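Side-chain contacts in alcohol dehydrogenase superfamily protein (Novosphingobium aromaticivorans, PDB 3GAZ), which probably acts as an NADP-dependent oxidoreductase of the medium-chain dehydrogenase/reductase (MDR) superfamily: residues G93-V98 against Q102-Q107; L155-G160 against E205-E210; G194-D199 against A209-G214; Y315-G320 against G329-T334. One frame throughout, in Å; residues are numbered along the deposited sequence.

The four contacts form two groups. Interactions 2 and 3 lie in the Rossmann-type part and share helix 204-212: its Tyr207 reaches inward to strand 153-157, whereas its His211 rests on the sheet's outermost strand, 196-199. Interaction 2 is therefore buried and interaction 3 only partly so, yet each adds a bridging water, in interaction 2 with one weak leg, to its van der Waals touch. Interactions 1 and 4 are also buried, but both reach the mixed sheet, much of which lies in the GroES-like part, and they meet where His105 is hydrogen-bonded to Tyr315. The centres of interactions 1 and 2 are about 35 Å apart. Interaction 1 relies on glycines and a water, interaction 4 on aliphatic packing alone.

Interaction 1. Residues G93-V98 against Q102-Q107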
loop_
_atom_site.group_PDB
_atom_site.type_symbol
_atom_site.label_atom_id
_atom_site.label_comp_id
_atom_site.label_asym_id
_atom_site.label_seq_id
_atom_site.Cartn_x
_atom_site.Cartn_y
_atom_site.Cartn_z
ATOM N N GLY A 93 17.095 -8.828 -1.100
ATOM C CA GLY A 93 16.017 -8.555 -2.032
ATOM C C GLY A 93 15.352 -7.200 -1.903
ATOM O O GLY A 93 15.629 -6.443 -0.977
ATOM N N LEU A 94 14.487 -6.901 -2.869
ATOM C CA LEU A 94 13.710 -5.665 -2.907
ATOM C C LEU A 94 12.404 -6.121 -2.281
ATOM O O LEU A 94 11.642 -6.861 -2.902
ATOM C CB LEU A 94 13.491 -5.224 -4.356
ATOM C CG LEU A 94 12.475 -4.104 -4.607
ATOM C CD1 LEU A 94 12.733 -2.946 -3.649
ATOM C CD2 LEU A 94 12.579 -3.650 -6.065
ATOM N N THR A 95 12.144 -5.675 -1.055
ATOM C CA THR A 95 10.978 -6.155 -0.331
ATOM C C THR A 95 9.875 -5.207 0.132
ATOM O O THR A 95 8.760 -5.655 0.383
ATOM C CB THR A 95 11.453 -6.918 0.893
ATOM O OG1 THR A 95 12.041 -5.986 1.815
ATOM C CG2 THR A 95 12.530 -7.954 0.487
ATOM N N GLY A 96 10.164 -3.918 0.279
ATOM C CA GLY A 96 9.112 -3.026 0.738
ATOM C C GLY A 96 9.476 -1.560 0.650
ATOM O O GLY A 96 10.205 -1.152 -0.251
ATOM N N GLY A 97 8.964 -0.767 1.586
ATOM C CA GLY A 97 9.263 0.653 1.580
ATOM C C GLY A 97 8.306 1.441 0.706
ATOM O O GLY A 97 8.343 2.673 0.685
ATOM N N VAL A 98 7.446 0.726 -0.013
ATOM C CA VAL A 98 6.457 1.348 -0.893
ATOM C C VAL A 98 5.115 0.617 -0.814
ATOM O O VAL A 98 5.034 -0.505 -0.312
ATOM C CB VAL A 98 6.914 1.324 -2.363
ATOM C CG1 VAL A 98 8.234 2.064 -2.517
ATOM C CG2 VAL A 98 7.045 -0.125 -2.839
ATOM N N GLN A 102 6.009 -2.596 4.867
ATOM C CA GLN A 102 6.987 -2.159 5.857
ATOM C C GLN A 102 8.356 -1.980 5.202
ATOM O O GLN A 102 8.790 -2.824 4.419
ATOM C CB GLN A 102 7.131 -3.178 6.991
ATOM C CG GLN A 102 8.164 -2.733 8.017
ATOM C CD GLN A 102 8.736 -3.876 8.828
ATOM O OE1 GLN A 102 8.028 -4.533 9.587
ATOM N NE2 GLN A 102 10.034 -4.116 8.670
ATOM N N GLY A 103 9.035 -0.888 5.540
ATOM C CA GLY A 103 10.351 -0.626 4.979
ATOM C C GLY A 103 11.429 -1.481 5.618
ATOM O O GLY A 103 11.159 -2.242 6.553
ATOM N N THR A 104 12.662 -1.354 5.136
ATOM C CA THR A 104 13.744 -2.160 5.687
ATOM C C THR A 104 14.592 -1.491 6.772
ATOM O O THR A 104 15.589 -2.065 7.212
ATOM C CB THR A 104 14.658 -2.698 4.562
ATOM O OG1 THR A 104 15.287 -1.609 3.873
ATOM C CG2 THR A 104 13.833 -3.515 3.571
ATOM N N HIS A 105 14.209 -0.284 7.196
ATOM C CA HIS A 105 14.928 0.404 8.271
ATOM C C HIS A 105 14.393 -0.225 9.560
ATOM O O HIS A 105 13.795 0.455 10.399
ATOM C CB HIS A 105 14.613 1.903 8.284
ATOM C CG HIS A 105 15.045 2.631 7.049
ATOM N ND1 HIS A 105 14.605 3.902 6.746
ATOM C CD2 HIS A 105 15.881 2.271 6.047
ATOM C CE1 HIS A 105 15.153 4.294 5.610
ATOM N NE2 HIS A 105 15.930 3.323 5.166
ATOM N N ALA A 106 14.589 -1.532 9.694
ATOM C CA ALA A 106 14.100 -2.271 10.855
ATOM C C ALA A 106 14.938 -3.512 11.094
ATOM O O ALA A 106 15.585 -4.018 10.181
ATOM C CB ALA A 106 12.642 -2.672 10.637
ATOM N N GLN A 107 14.914 -4.015 12.321
ATOM C CA GLN A 107 15.686 -5.205 12.638
ATOM C C GLN A 107 15.089 -6.448 11.990
ATOM O O GLN A 107 15.811 -7.398 11.705
ATOM C CB GLN A 107 15.771 -5.403 14.153
ATOM C CG GLN A 107 16.566 -4.324 14.871
ATOM C CD GLN A 107 16.677 -4.592 16.355
ATOM O OE1 GLN A 107 15.676 -4.865 17.022
ATOM N NE2 GLN A 107 17.898 -4.513 16.883
HETATM O O HOH W 1 10.187 -5.122 3.848
#
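Thr95 faces Thr104 across a loop whose two arms come together mainly through backbone. From CB of Thr95 the two branches part. CG2 lies beside the backbone N, and OG1 takes the crowded position between N and the carbonyl carbon (chi1 69°), which turns the hydroxyl to the other arm. There OG1 meets the methyl CG2 of Thr104 at 3.5 Å, the two side chains crossing at about a right angle. The same OG1 is 2.9 Å from a water, and that water donates to Gln102 O at 2.7 Å, so the arms are joined through solvent. This is the loop in the GroES-like domain that leaves strand 90-94 and leads toward strand 108-112. Glycines suit its closest passage: the CA atoms of Gly97 and Gly103 are 3.8 Å apart, and a CB on Gly96 would collide with Gln102 O, while the backbone angles of Gly97 (phi 87°, psi -6°) would jam a CB against the carbonyl O of the residue before. Thr104 turns its own hydroxyl to Ser42 OG and Asp70 O. Gln102 NE2 donates in its amide plane to Gly103 O at 3.0 Å and also reaches Phe108 O.

Interaction 2. Residues L155-G160 against E205-E210; sequences LIQGGG and EDYAAE
This is a buried contact, apolar at its centre and polar at one end, in which Tyr207 of helix 204-212 is laid against Leu155 and Gln157 of strand 153-157. The helix follows strand 196-199 and leads to strand 217-222, so it belongs to the crossover that joins the two halves of a Rossmann-type parallel sheet, and the tyrosine reaches an inner strand. Its CG sits between the backbone N and the carbonyl carbon (chi1 54°), and the ring extends from the helix toward the sheet. Leu155 CD2 touches CE2 of the ring at 3.6 Å and lies 3.8 Å from Tyr207 OH, its side chain at about a right angle to the tyrosine. Ile198, Phe217 and Ala235 also touch Leu155 and Tyr207, so the ring carbons lie among apolar neighbours. At the far end, Tyr207 OH is 2.6 Å from a water lying at the ring edge and in its plane; Gln157 NE2 donates weakly to this water at 3.4 Å. The glutamine chain bends at chi2 (-83°) to bring its amide there, standing 87° from the ring plane, while OE1 is hydrogen-bonded to Thr181 OG1. A phenylalanine at Tyr207 would probably keep the touch with Leu155 but leave the water without its short partner. Just beyond Gln157 come Gly158 to Gly160, consistent with the glycine-rich turn of dinucleotide-binding folds. Tyrosine suits this place because its ring carbons pack against apolar neighbours while its buried hydroxyl is satisfied by a water.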
loop_
_atom_site.group_PDB
_atom_site.type_symbol
_atom_site.label_atom_id
_atom_site.label_comp_id
_atom_site.label_asym_id
_atom_site.label_seq_id
_atom_site.Cartn_x
_atom_site.Cartn_y
_atom_site.Cartn_z
ATOM N N LEU A 155 24.734 2.036 -24.864
ATOM C CA LEU A 155 25.150 3.281 -24.235
ATOM C C LEU A 155 24.378 3.456 -22.932
ATOM O O LEU A 155 23.145 3.528 -22.939
ATOM C CB LEU A 155 24.854 4.469 -25.152
ATOM C CG LEU A 155 25.090 5.845 -24.520
ATOM C CD1 LEU A 155 26.575 6.022 -24.224
ATOM C CD2 LEU A 155 24.584 6.938 -25.448
ATOM N N ILE A 156 25.098 3.503 -21.817
ATOM C CA ILE A 156 24.469 3.698 -20.518
ATOM C C ILE A 156 24.682 5.147 -20.104
ATOM O O ILE A 156 25.821 5.588 -19.955
ATOM C CB ILE A 156 25.092 2.793 -19.426
ATOM C CG1 ILE A 156 24.960 1.321 -19.816
ATOM C CG2 ILE A 156 24.409 3.065 -18.083
ATOM C CD1 ILE A 156 23.530 0.844 -19.956
ATOM N N GLN A 157 23.588 5.885 -19.934
ATOM C CA GLN A 157 23.648 7.288 -19.522
ATOM C C GLN A 157 23.685 7.350 -17.997
ATOM O O GLN A 157 22.710 6.991 -17.335
ATOM C CB GLN A 157 22.418 8.041 -20.039
ATOM C CG GLN A 157 22.249 7.975 -21.551
ATOM C CD GLN A 157 23.081 9.011 -22.288
ATOM O OE1 GLN A 157 24.245 9.241 -21.960
ATOM N NE2 GLN A 157 22.485 9.637 -23.299
ATOM N N GLY A 158 24.806 7.810 -17.446
ATOM C CA GLY A 158 24.955 7.891 -16.002
ATOM C C GLY A 158 25.553 6.602 -15.464
ATOM O O GLY A 158 25.043 6.016 -14.506
ATOM N N GLY A 159 26.652 6.174 -16.082
ATOM C CA GLY A 159 27.318 4.937 -15.709
ATOM C C GLY A 159 27.847 4.808 -14.292
ATOM O O GLY A 159 28.075 3.700 -13.827
ATOM N N GLY A 160 28.060 5.928 -13.610
ATOM C CA GLY A 160 28.556 5.868 -12.247
ATOM C C GLY A 160 27.435 5.776 -11.222
ATOM O O GLY A 160 27.681 5.451 -10.060
ATOM N N GLU A 205 25.930 13.512 -30.832
ATOM C CA GLU A 205 26.442 13.469 -32.196
ATOM C C GLU A 205 27.953 13.319 -32.210
ATOM O O GLU A 205 28.514 12.697 -33.111
ATOM C CB GLU A 205 26.048 14.731 -32.972
ATOM C CG GLU A 205 26.339 16.034 -32.250
ATOM C CD GLU A 205 25.101 16.619 -31.603
ATOM O OE1 GLU A 205 24.420 15.888 -30.854
ATOM O OE2 GLU A 205 24.808 17.811 -31.844
ATOM N N ASP A 206 28.611 13.878 -31.202
ATOM C CA ASP A 206 30.060 13.798 -31.125
ATOM C C ASP A 206 30.549 12.434 -30.638
ATOM O O ASP A 206 31.402 11.825 -31.287
ATOM C CB ASP A 206 30.613 14.915 -30.236
ATOM C CG ASP A 206 30.250 16.302 -30.749
ATOM O OD1 ASP A 206 30.033 16.446 -31.970
ATOM O OD2 ASP A 206 30.190 17.251 -29.938
ATOM N N TYR A 207 30.028 11.934 -29.517
ATOM C CA TYR A 207 30.496 10.626 -29.071
ATOM C C TYR A 207 29.974 9.493 -29.949
ATOM O O TYR A 207 30.600 8.438 -30.031
ATOM C CB TYR A 207 30.198 10.365 -27.580
ATOM C CG TYR A 207 28.771 10.510 -27.097
ATOM C CD1 TYR A 207 28.397 11.590 -26.289
ATOM C CD2 TYR A 207 27.816 9.530 -27.369
ATOM C CE1 TYR A 207 27.108 11.683 -25.754
ATOM C CE2 TYR A 207 26.522 9.614 -26.843
ATOM C CZ TYR A 207 26.179 10.690 -26.034
ATOM O OH TYR A 207 24.917 10.757 -25.493
ATOM N N ALA A 208 28.849 9.713 -30.627
ATOM C CA ALA A 208 28.305 8.697 -31.529
ATOM C C ALA A 208 29.233 8.607 -32.744
ATOM O O ALA A 208 29.472 7.524 -33.293
ATOM C CB ALA A 208 26.892 9.075 -31.982
ATOM N N ALA A 209 29.757 9.756 -33.160
ATOM C CA ALA A 209 30.667 9.800 -34.300
ATOM C C ALA A 209 31.978 9.082 -33.971
ATOM O O ALA A 209 32.458 8.268 -34.749
ATOM C CB ALA A 209 30.948 11.244 -34.690
ATOM N N GLU A 210 32.551 9.381 -32.809
ATOM C CA GLU A 210 33.814 8.769 -32.405
ATOM C C GLU A 210 33.746 7.264 -32.181
ATOM O O GLU A 210 34.677 6.542 -32.530
ATOM C CB GLU A 210 34.348 9.418 -31.116
ATOM C CG GLU A 210 35.731 8.898 -30.701
ATOM C CD GLU A 210 36.137 9.278 -29.275
ATOM O OE1 GLU A 210 35.519 10.184 -28.680
ATOM O OE2 GLU A 210 37.094 8.671 -28.753
HETATM O O HOH W 2 24.363 12.423 -23.633
#

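Interaction 3. Residues G194-D199 against A209-G214; sequences GATPID and AEHTAG
The van der Waals touches come first: the imidazole of His211, on helix 204-212, is met by Thr196 and Ile198 of strand 196-199, which approach it from the opposite direction. At Thr196 a chi1 of -64° keeps OG1 near the backbone N and turns the methyl CG2 to the ring, where it lies 3.5 Å from His211 CE1. Ile198 reaches a second ring carbon, CD1 being 3.9 Å from His211 CD2, and its CG1 stands 4.1 Å from His211 NE2. Within the helix, Glu210 CG lies over the centre of one imidazole face, 4.0 Å above the plane. The ring also meets that of Phe179, their planes at about 45°. Polar contact runs through a water: it lies in the ring plane at the edge, 2.9 Å from His211 NE2, and this water donates to Pro197 O at 2.8 Å. With an alanine in place of His211, this water is likely to lose its mate on the helix, and a gap to open beside Thr196 CG2 and Ile198. Histidine fits because its flat ring offers carbon to the methyls and nitrogen to the water. Helix 204-212 is thus packed on the outermost strand of the parallel sheet from which it arises, the first half of a beta-alpha-beta crossover typical of Rossmann-type domains.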
loop_
_atom_site.group_PDB
_atom_site.type_symbol
_atom_site.label_atom_id
_atom_site.label_comp_id
_atom_site.label_asym_id
_atom_site.label_seq_id
_atom_site.Cartn_x
_atom_site.Cartn_y
_atom_site.Cartn_z
ATOM N N GLY A 194 35.084 -1.970 -17.540
ATOM C CA GLY A 194 35.276 -2.567 -18.849
ATOM C C GLY A 194 34.469 -1.888 -19.941
ATOM O O GLY A 194 34.332 -2.410 -21.048
ATOM N N ALA A 195 33.922 -0.720 -19.625
ATOM C CA ALA A 195 33.130 0.034 -20.585
ATOM C C ALA A 195 33.940 1.222 -21.078
ATOM O O ALA A 195 34.871 1.667 -20.404
ATOM C CB ALA A 195 31.845 0.515 -19.931
ATOM N N THR A 196 33.589 1.730 -22.255
ATOM C CA THR A 196 34.277 2.880 -22.821
ATOM C C THR A 196 33.669 4.140 -22.231
ATOM O O THR A 196 32.507 4.459 -22.485
ATOM C CB THR A 196 34.136 2.936 -24.358
ATOM O OG1 THR A 196 34.770 1.789 -24.938
ATOM C CG2 THR A 196 34.780 4.207 -24.907
ATOM N N PRO A 197 34.447 4.874 -21.423
ATOM C CA PRO A 197 33.966 6.105 -20.796
ATOM C C PRO A 197 33.756 7.265 -21.759
ATOM O O PRO A 197 34.517 7.453 -22.710
ATOM C CB PRO A 197 35.050 6.411 -19.770
ATOM C CG PRO A 197 36.290 5.910 -20.454
ATOM C CD PRO A 197 35.829 4.579 -21.005
ATOM N N ILE A 198 32.716 8.046 -21.488
ATOM C CA ILE A 198 32.377 9.206 -22.293
ATOM C C ILE A 198 32.012 10.344 -21.352
ATOM O O ILE A 198 31.072 10.230 -20.565
ATOM C CB ILE A 198 31.176 8.910 -23.221
ATOM C CG1 ILE A 198 31.567 7.836 -24.241
ATOM C CG2 ILE A 198 30.710 10.193 -23.902
ATOM C CD1 ILE A 198 30.399 7.290 -25.057
ATOM N N ASP A 199 32.767 11.435 -21.422
ATOM C CA ASP A 199 32.503 12.589 -20.573
ATOM C C ASP A 199 31.066 13.039 -20.835
ATOM O O ASP A 199 30.702 13.355 -21.966
ATOM C CB ASP A 199 33.490 13.711 -20.900
ATOM C CG ASP A 199 33.569 14.754 -19.807
ATOM O OD1 ASP A 199 32.563 15.459 -19.574
ATOM O OD2 ASP A 199 34.642 14.866 -19.180
ATOM N N ALA A 209 29.757 9.756 -33.160
ATOM C CA ALA A 209 30.667 9.800 -34.300
ATOM C C ALA A 209 31.978 9.082 -33.971
ATOM O O ALA A 209 32.458 8.268 -34.749
ATOM C CB ALA A 209 30.948 11.244 -34.690
ATOM N N GLU A 210 32.551 9.381 -32.809
ATOM C CA GLU A 210 33.814 8.769 -32.405
ATOM C C GLU A 210 33.746 7.264 -32.181
ATOM O O GLU A 210 34.677 6.542 -32.530
ATOM C CB GLU A 210 34.348 9.418 -31.116
ATOM C CG GLU A 210 35.731 8.898 -30.701
ATOM C CD GLU A 210 36.137 9.278 -29.275
ATOM O OE1 GLU A 210 35.519 10.184 -28.680
ATOM O OE2 GLU A 210 37.094 8.671 -28.753
ATOM N N HIS A 211 32.642 6.789 -31.614
ATOM C CA HIS A 211 32.526 5.372 -31.285
ATOM C C HIS A 211 31.644 4.458 -32.127
ATOM O O HIS A 211 31.750 3.237 -32.016
ATOM C CB HIS A 211 32.110 5.247 -29.817
ATOM C CG HIS A 211 33.059 5.908 -28.868
ATOM N ND1 HIS A 211 34.352 5.466 -28.684
ATOM C CD2 HIS A 211 32.910 6.984 -28.062
ATOM C CE1 HIS A 211 34.958 6.242 -27.802
ATOM N NE2 HIS A 211 34.106 7.171 -27.409
ATOM N N THR A 212 30.769 5.018 -32.954
ATOM C CA THR A 212 29.890 4.175 -33.764
ATOM C C THR A 212 29.886 4.595 -35.227
ATOM O O THR A 212 28.918 4.363 -35.950
ATOM C CB THR A 212 28.445 4.211 -33.227
ATOM O OG1 THR A 212 27.891 5.523 -33.409
ATOM C CG2 THR A 212 28.433 3.872 -31.736
ATOM N N ALA A 213 30.981 5.205 -35.661
ATOM C CA ALA A 213 31.091 5.663 -37.038
ATOM C C ALA A 213 29.904 6.558 -37.372
ATOM O O ALA A 213 29.460 6.616 -38.517
ATOM C CB ALA A 213 31.144 4.466 -37.990
ATOM N N GLY A 214 29.387 7.241 -36.355
ATOM C CA GLY A 214 28.269 8.146 -36.547
ATOM C C GLY A 214 26.907 7.499 -36.726
ATOM O O GLY A 214 25.929 8.194 -37.005
HETATM O O HOH W 3 35.099 8.691 -25.193
#

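Interaction 4. Residues Y315-G320 against G329-T334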
loop_
_atom_site.group_PDB
_atom_site.type_symbol
_atom_site.label_atom_id
_atom_site.label_comp_id
_atom_site.label_asym_id
_atom_site.label_seq_id
_atom_site.Cartn_x
_atom_site.Cartn_y
_atom_site.Cartn_z
ATOM N N TYR A 315 21.100 9.435 4.478
ATOM C CA TYR A 315 20.450 10.057 3.332
ATOM C C TYR A 315 21.056 11.404 2.956
ATOM O O TYR A 315 20.964 11.817 1.802
ATOM C CB TYR A 315 18.943 10.177 3.561
ATOM C CG TYR A 315 18.252 8.844 3.358
ATOM C CD1 TYR A 315 18.111 8.297 2.080
ATOM C CD2 TYR A 315 17.835 8.085 4.445
ATOM C CE1 TYR A 315 17.580 7.018 1.897
ATOM C CE2 TYR A 315 17.303 6.807 4.275
ATOM C CZ TYR A 315 17.180 6.279 3.004
ATOM O OH TYR A 315 16.677 5.008 2.845
ATOM N N ASP A 316 21.668 12.094 3.915
ATOM C CA ASP A 316 22.314 13.361 3.586
ATOM C C ASP A 316 23.413 13.013 2.598
ATOM O O ASP A 316 23.739 13.795 1.705
ATOM C CB ASP A 316 22.957 14.010 4.814
ATOM C CG ASP A 316 21.946 14.658 5.731
ATOM O OD1 ASP A 316 20.940 15.200 5.225
ATOM O OD2 ASP A 316 22.172 14.638 6.959
ATOM N N ALA A 317 23.983 11.826 2.774
ATOM C CA ALA A 317 25.050 11.346 1.906
ATOM C C ALA A 317 24.480 10.915 0.555
ATOM O O ALA A 317 25.055 11.206 -0.498
ATOM C CB ALA A 317 25.776 10.178 2.578
ATOM N N VAL A 318 23.351 10.214 0.585
ATOM C CA VAL A 318 22.711 9.770 -0.650
ATOM C C VAL A 318 22.406 10.969 -1.549
ATOM O O VAL A 318 22.549 10.901 -2.774
ATOM C CB VAL A 318 21.383 9.036 -0.362
ATOM C CG1 VAL A 318 20.629 8.792 -1.664
ATOM C CG2 VAL A 318 21.659 7.719 0.334
ATOM N N LEU A 319 21.992 12.069 -0.930
ATOM C CA LEU A 319 21.639 13.273 -1.671
ATOM C C LEU A 319 22.734 14.335 -1.660
ATOM O O LEU A 319 22.646 15.326 -2.379
ATOM C CB LEU A 319 20.355 13.871 -1.093
ATOM C CG LEU A 319 19.128 12.953 -1.072
ATOM C CD1 LEU A 319 17.998 13.624 -0.302
ATOM C CD2 LEU A 319 18.699 12.636 -2.497
ATOM N N GLY A 320 23.765 14.125 -0.850
ATOM C CA GLY A 320 24.830 15.106 -0.767
ATOM C C GLY A 320 24.277 16.393 -0.182
ATOM O O GLY A 320 24.507 17.481 -0.709
ATOM N N GLY A 329 28.838 5.621 -5.182
ATOM C CA GLY A 329 28.364 4.258 -5.180
ATOM C C GLY A 329 27.124 4.420 -4.315
ATOM O O GLY A 329 26.671 5.547 -4.123
ATOM N N LYS A 330 26.575 3.342 -3.772
ATOM C CA LYS A 330 25.375 3.477 -2.959
ATOM C C LYS A 330 25.651 3.420 -1.456
ATOM O O LYS A 330 26.721 2.992 -1.023
ATOM C CB LYS A 330 24.348 2.416 -3.385
ATOM C CG LYS A 330 23.849 2.616 -4.826
ATOM C CD LYS A 330 22.855 1.544 -5.276
ATOM C CE LYS A 330 21.647 1.462 -4.343
ATOM N NZ LYS A 330 20.921 2.757 -4.241
ATOM N N ILE A 331 24.677 3.875 -0.673
ATOM C CA ILE A 331 24.785 3.910 0.779
ATOM C C ILE A 331 23.998 2.776 1.422
ATOM O O ILE A 331 22.828 2.559 1.096
ATOM C CB ILE A 331 24.231 5.241 1.350
ATOM C CG1 ILE A 331 25.016 6.428 0.786
ATOM C CG2 ILE A 331 24.285 5.217 2.874
ATOM C CD1 ILE A 331 26.460 6.508 1.256
ATOM N N ALA A 332 24.645 2.066 2.341
ATOM C CA ALA A 332 24.011 0.966 3.048
ATOM C C ALA A 332 24.003 1.258 4.546
ATOM O O ALA A 332 24.966 1.796 5.099
ATOM C CB ALA A 332 24.755 -0.333 2.783
ATOM N N ILE A 333 22.897 0.913 5.188
ATOM C CA ILE A 333 22.751 1.110 6.619
ATOM C C ILE A 333 22.988 -0.235 7.279
ATOM O O ILE A 333 22.408 -1.233 6.865
ATOM C CB ILE A 333 21.320 1.564 6.976
ATOM C CG1 ILE A 333 21.028 2.924 6.341
ATOM C CG2 ILE A 333 21.150 1.605 8.497
ATOM C CD1 ILE A 333 19.552 3.258 6.295
ATOM N N THR A 334 23.844 -0.265 8.297
ATOM C CA THR A 334 24.101 -1.511 9.002
ATOM C C THR A 334 23.115 -1.608 10.155
ATOM O O THR A 334 23.217 -0.868 11.134
ATOM C CB THR A 334 25.530 -1.572 9.571
ATOM O OG1 THR A 334 26.475 -1.479 8.499
ATOM C CG2 THR A 334 25.737 -2.883 10.320
#
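Ala317 and Val318 meet Ile331 within a beta-alpha-beta unit made of strand 306-307, helix 311-319 and strand 332-334, the two strands running parallel with the helix packed against residues 329-334. Ile331 meets both helix residues. Its CG1 lies beside the backbone N, anti to the carbonyl carbon (chi1 -60°), which carries that branch toward the helix. Val318 CG2 lies 3.6 Å from Ile331 CG1 and 3.7 Å from Ile331 CB, so this one methyl bears on the root of the isoleucine branch; the two side chains cross obliquely. Here the backbones come nearest, the CA atoms of Val318 and Ile331 being 6.4 Å apart. The tip of the same branch goes to the preceding helix residue, with Ile331 CD1 at 4.0 Å from Ala317 CB. Alanine suits that position because its CB already points toward Ile331 and meets only the tip of that branch. Phe306 of the first strand touches both Ala317 and Ile331, bringing all three elements of the unit to one apolar cluster, while Pro46 and Thr44 lie against Val318. Just after the contact the helix is closed by a Schellman motif with Gly320 as its C-prime residue, whose positive phi of 65° favours glycine. The second segment is placed by polar bonds directed elsewhere: Ile331 O accepts from Thr44 OG1, and the backbone of Ile331 pairs with Thr44 as well. Between the two segments the touching atoms are all aliphatic carbons, so their fit depends on complementary shape and exclusion of water, and the directional bonds of Ile331 go to Thr44.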